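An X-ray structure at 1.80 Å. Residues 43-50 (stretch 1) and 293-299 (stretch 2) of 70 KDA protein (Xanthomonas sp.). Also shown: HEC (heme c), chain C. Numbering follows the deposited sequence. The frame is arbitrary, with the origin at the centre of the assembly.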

# COMPACT_ATOMS: atom_id res chain seq x y z
N VAL A 43 1.42 9.81 -23.86
CA VAL A 43 0.60 8.61 -23.71
C VAL A 43 1.01 8.00 -22.36
O VAL A 43 2.19 8.01 -22.00
CB VAL A 43 0.84 7.60 -24.89
CG1 VAL A 43 0.36 6.22 -24.52
CG2 VAL A 43 0.13 8.06 -26.18
N ASP A 44 0.04 7.49 -21.61
CA ASP A 44 0.35 6.79 -20.34
C ASP A 44 0.57 5.35 -20.76
O ASP A 44 -0.36 4.73 -21.17
CB ASP A 44 -0.86 6.89 -19.42
CG ASP A 44 -0.79 5.98 -18.20
OD1 ASP A 44 0.29 5.36 -17.97
OD2 ASP A 44 -1.88 5.77 -17.56
N PRO A 45 1.81 4.84 -20.70
CA PRO A 45 1.98 3.51 -21.27
C PRO A 45 1.16 2.37 -20.66
O PRO A 45 0.93 1.34 -21.34
CB PRO A 45 3.49 3.25 -21.12
CG PRO A 45 4.07 4.67 -21.13
CD PRO A 45 3.08 5.42 -20.26
N ARG A 46 0.80 2.50 -19.36
CA ARG A 46 -0.11 1.56 -18.73
C ARG A 46 -1.38 1.41 -19.55
O ARG A 46 -1.96 0.34 -19.54
CB ARG A 46 -0.49 2.09 -17.33
CG ARG A 46 0.77 2.24 -16.49
CD ARG A 46 0.48 2.83 -15.13
NE ARG A 46 -0.35 4.05 -15.31
CZ ARG A 46 -1.11 4.57 -14.38
NH1 ARG A 46 -1.13 4.03 -13.17
NH2 ARG A 46 -1.91 5.57 -14.72
N SER A 47 -1.81 2.45 -20.26
CA SER A 47 -3.11 2.42 -20.90
C SER A 47 -2.96 1.64 -22.22
O SER A 47 -3.96 1.27 -22.83
CB SER A 47 -3.63 3.84 -21.18
OG SER A 47 -2.75 4.44 -22.14
N LEU A 48 -1.72 1.34 -22.61
CA LEU A 48 -1.49 0.55 -23.83
C LEU A 48 -1.68 -0.93 -23.57
O LEU A 48 -1.70 -1.76 -24.52
CB LEU A 48 -0.09 0.82 -24.41
CG LEU A 48 0.14 2.30 -24.81
CD1 LEU A 48 1.60 2.42 -25.14
CD2 LEU A 48 -0.69 2.82 -25.98
N VAL A 49 -1.76 -1.32 -22.30
CA VAL A 49 -1.76 -2.76 -21.96
C VAL A 49 -3.19 -3.30 -21.96
O VAL A 49 -3.85 -3.40 -20.93
CB VAL A 49 -1.01 -3.04 -20.65
CG1 VAL A 49 -0.95 -4.52 -20.35
CG2 VAL A 49 0.40 -2.40 -20.71
N LYS A 50 -3.61 -3.73 -23.14
CA LYS A 50 -4.99 -4.08 -23.40
C LYS A 50 -4.88 -5.39 -24.23
O LYS A 50 -3.84 -5.64 -24.89
CB LYS A 50 -5.48 -2.99 -24.35
CG LYS A 50 -6.68 -2.24 -23.87
CD LYS A 50 -6.39 -1.52 -22.59
CE LYS A 50 -7.71 -0.96 -22.06
NZ LYS A 50 -8.45 -0.28 -23.17
FE HEC C . -2.79 2.70 0.77
CHA HEC C . -2.52 0.12 -1.56
CHB HEC C . -3.36 5.00 -1.82
CHC HEC C . -3.77 5.21 3.04
CHD HEC C . -1.66 0.70 3.23
NA HEC C . -2.95 2.62 -1.16
C1A HEC C . -2.64 1.50 -2.00
C2A HEC C . -2.54 1.84 -3.41
C3A HEC C . -2.79 3.24 -3.53
C4A HEC C . -3.00 3.68 -2.15
CMA HEC C . -2.74 4.08 -4.79
CAA HEC C . -2.23 0.92 -4.62
CBA HEC C . -0.71 0.73 -4.62
CGA HEC C . -0.26 -0.30 -5.64
O1A HEC C . -0.85 -1.43 -5.77
O2A HEC C . 0.76 0.03 -6.25
NB HEC C . -3.51 4.61 0.61
C1B HEC C . -3.59 5.41 -0.46
C2B HEC C . -4.08 6.75 -0.22
C3B HEC C . -4.22 6.81 1.18
C4B HEC C . -3.79 5.48 1.61
CMB HEC C . -4.32 7.72 -1.31
CAB HEC C . -4.75 7.91 2.06
CBB HEC C . -6.11 8.26 1.83
NC HEC C . -2.75 3.01 2.73
C1C HEC C . -3.18 4.01 3.58
C2C HEC C . -2.87 3.75 5.01
C3C HEC C . -2.27 2.40 5.03
C4C HEC C . -2.23 1.98 3.63
CMC HEC C . -3.22 4.71 6.14
CAC HEC C . -1.80 1.59 6.20
CBC HEC C . -2.59 1.60 7.35
ND HEC C . -2.22 0.75 0.81
C1D HEC C . -1.80 0.11 1.90
C2D HEC C . -1.43 -1.25 1.67
C3D HEC C . -1.70 -1.41 0.28
C4D HEC C . -2.20 -0.12 -0.16
CMD HEC C . -0.90 -2.29 2.59
CAD HEC C . -1.59 -2.71 -0.44
CBD HEC C . -2.96 -3.36 0.01
CGD HEC C . -3.03 -4.78 -0.51
O1D HEC C . -2.83 -5.75 0.25
O2D HEC C . -3.22 -4.90 -1.77
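Stretch 2, residues 293-299: ARAFKTR

How does stretch 2 lie on stretch 1? Two short 3-10 turns meet: residues 45-48 of stretch 1, and 294-296, the end of a segment that begins earlier in the chain. The two pieces run in roughly the same direction. Beyond F296 the backbone opens into an extended K297, then T298 brings it closest to R46, with the two CA atoms 5.0 Å apart. The contact centres on R46, which has 119 Å² covered by stretch 2.

Why does R46 adopt its m, t, m conformation? Its CB points toward stretch 2, and the chain reaches along that stretch until R46 CD lies 3.2 Å from A295 O and 3.2 Å from K297 O. From there R46 NH1 makes two weak hydrogen bonds, to R294 O at 3.0 Å and to K297 O at 3.4 Å. Behind it, D44, with chi1 t, holds the guanidinium in a salt bridge: R46 NH2 to D44 OD2 is 2.8 Å, and R46 NE to D44 OD1 is 3.0 Å. D44 OD1 also accepts R46 N at 3.2 Å, and a water joins it to A295 O, 2.7 Å from each.

How can R294 sit so near another arginine? R46 NH1 and R294 NH1 are 3.8 Å apart, but a water accepts from both, 3.1 Å from R46 NH1 and 2.9 Å from R294 NH1. R294, with chi2 off-well at 104°, curls so that NH2 reaches R299 O at 2.9 Å and heme O2A at 3.0 Å. K297 is extended at chi2 and turned to p at chi3; its NZ meets the same heme O2A at 2.9 Å.

What closes the T298 end? With chi1 p, T298 CG2 packs against V49 CB at 3.7 Å, an apolar contact, and lies 3.6 Å from the carbonyl R46 O, while OG1 is hydrogen-bonded elsewhere in the structure.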

# COMPACT_ATOMS: atom_id res chain seq x y z
N ALA A 293 6.26 4.13 -8.10
CA ALA A 293 6.23 3.36 -9.35
C ALA A 293 4.79 3.13 -9.81
O ALA A 293 4.52 2.36 -10.70
CB ALA A 293 7.01 2.03 -9.19
N ARG A 294 3.86 3.90 -9.26
CA ARG A 294 2.50 3.85 -9.68
C ARG A 294 2.38 3.98 -11.20
O ARG A 294 1.46 3.43 -11.76
CB ARG A 294 1.72 5.00 -9.01
CG ARG A 294 0.22 4.99 -9.32
CD ARG A 294 -0.59 4.45 -8.15
NE ARG A 294 -0.34 3.00 -8.04
CZ ARG A 294 -0.94 2.11 -8.84
NH1 ARG A 294 -1.82 2.54 -9.73
NH2 ARG A 294 -0.69 0.78 -8.71
N ALA A 295 3.30 4.72 -11.81
CA ALA A 295 3.22 5.15 -13.21
C ALA A 295 3.47 3.95 -14.12
O ALA A 295 3.38 4.07 -15.35
CB ALA A 295 4.30 6.22 -13.49
N PHE A 296 3.90 2.83 -13.53
CA PHE A 296 4.22 1.63 -14.30
C PHE A 296 3.29 0.45 -14.08
O PHE A 296 3.38 -0.63 -14.71
CB PHE A 296 5.71 1.24 -14.07
CG PHE A 296 6.65 2.26 -14.60
CD1 PHE A 296 7.01 2.22 -15.94
CD2 PHE A 296 7.11 3.28 -13.80
CE1 PHE A 296 7.88 3.20 -16.47
CE2 PHE A 296 7.97 4.24 -14.30
CZ PHE A 296 8.36 4.20 -15.63
N LYS A 297 2.33 0.66 -13.22
CA LYS A 297 1.47 -0.44 -12.81
C LYS A 297 0.10 -0.30 -13.40
O LYS A 297 -0.63 0.64 -13.07
CB LYS A 297 1.45 -0.52 -11.27
CG LYS A 297 2.84 -0.86 -10.76
CD LYS A 297 3.00 -0.71 -9.23
CE LYS A 297 2.52 -2.01 -8.55
NZ LYS A 297 2.73 -1.88 -7.04
N THR A 298 -0.25 -1.22 -14.28
CA THR A 298 -1.62 -1.26 -14.86
C THR A 298 -2.70 -1.54 -13.86
O THR A 298 -3.87 -1.11 -14.09
CB THR A 298 -1.69 -2.33 -16.00
OG1 THR A 298 -1.37 -3.61 -15.41
CG2 THR A 298 -0.67 -1.99 -17.14
N ARG A 299 -2.35 -2.14 -12.70
CA ARG A 299 -3.37 -2.49 -11.70
C ARG A 299 -3.06 -1.87 -10.35
O ARG A 299 -1.92 -1.49 -10.08
CB ARG A 299 -3.44 -4.03 -11.47
CG ARG A 299 -3.49 -4.85 -12.75
CD ARG A 299 -4.72 -4.57 -13.60
NE ARG A 299 -5.95 -5.06 -12.95
CZ ARG A 299 -7.18 -4.93 -13.41
NH1 ARG A 299 -7.43 -4.29 -14.54
NH2 ARG A 299 -8.19 -5.47 -12.69
O HOH W 1 2.41 6.27 -16.64
O HOH W 2 -3.04 4.93 -10.92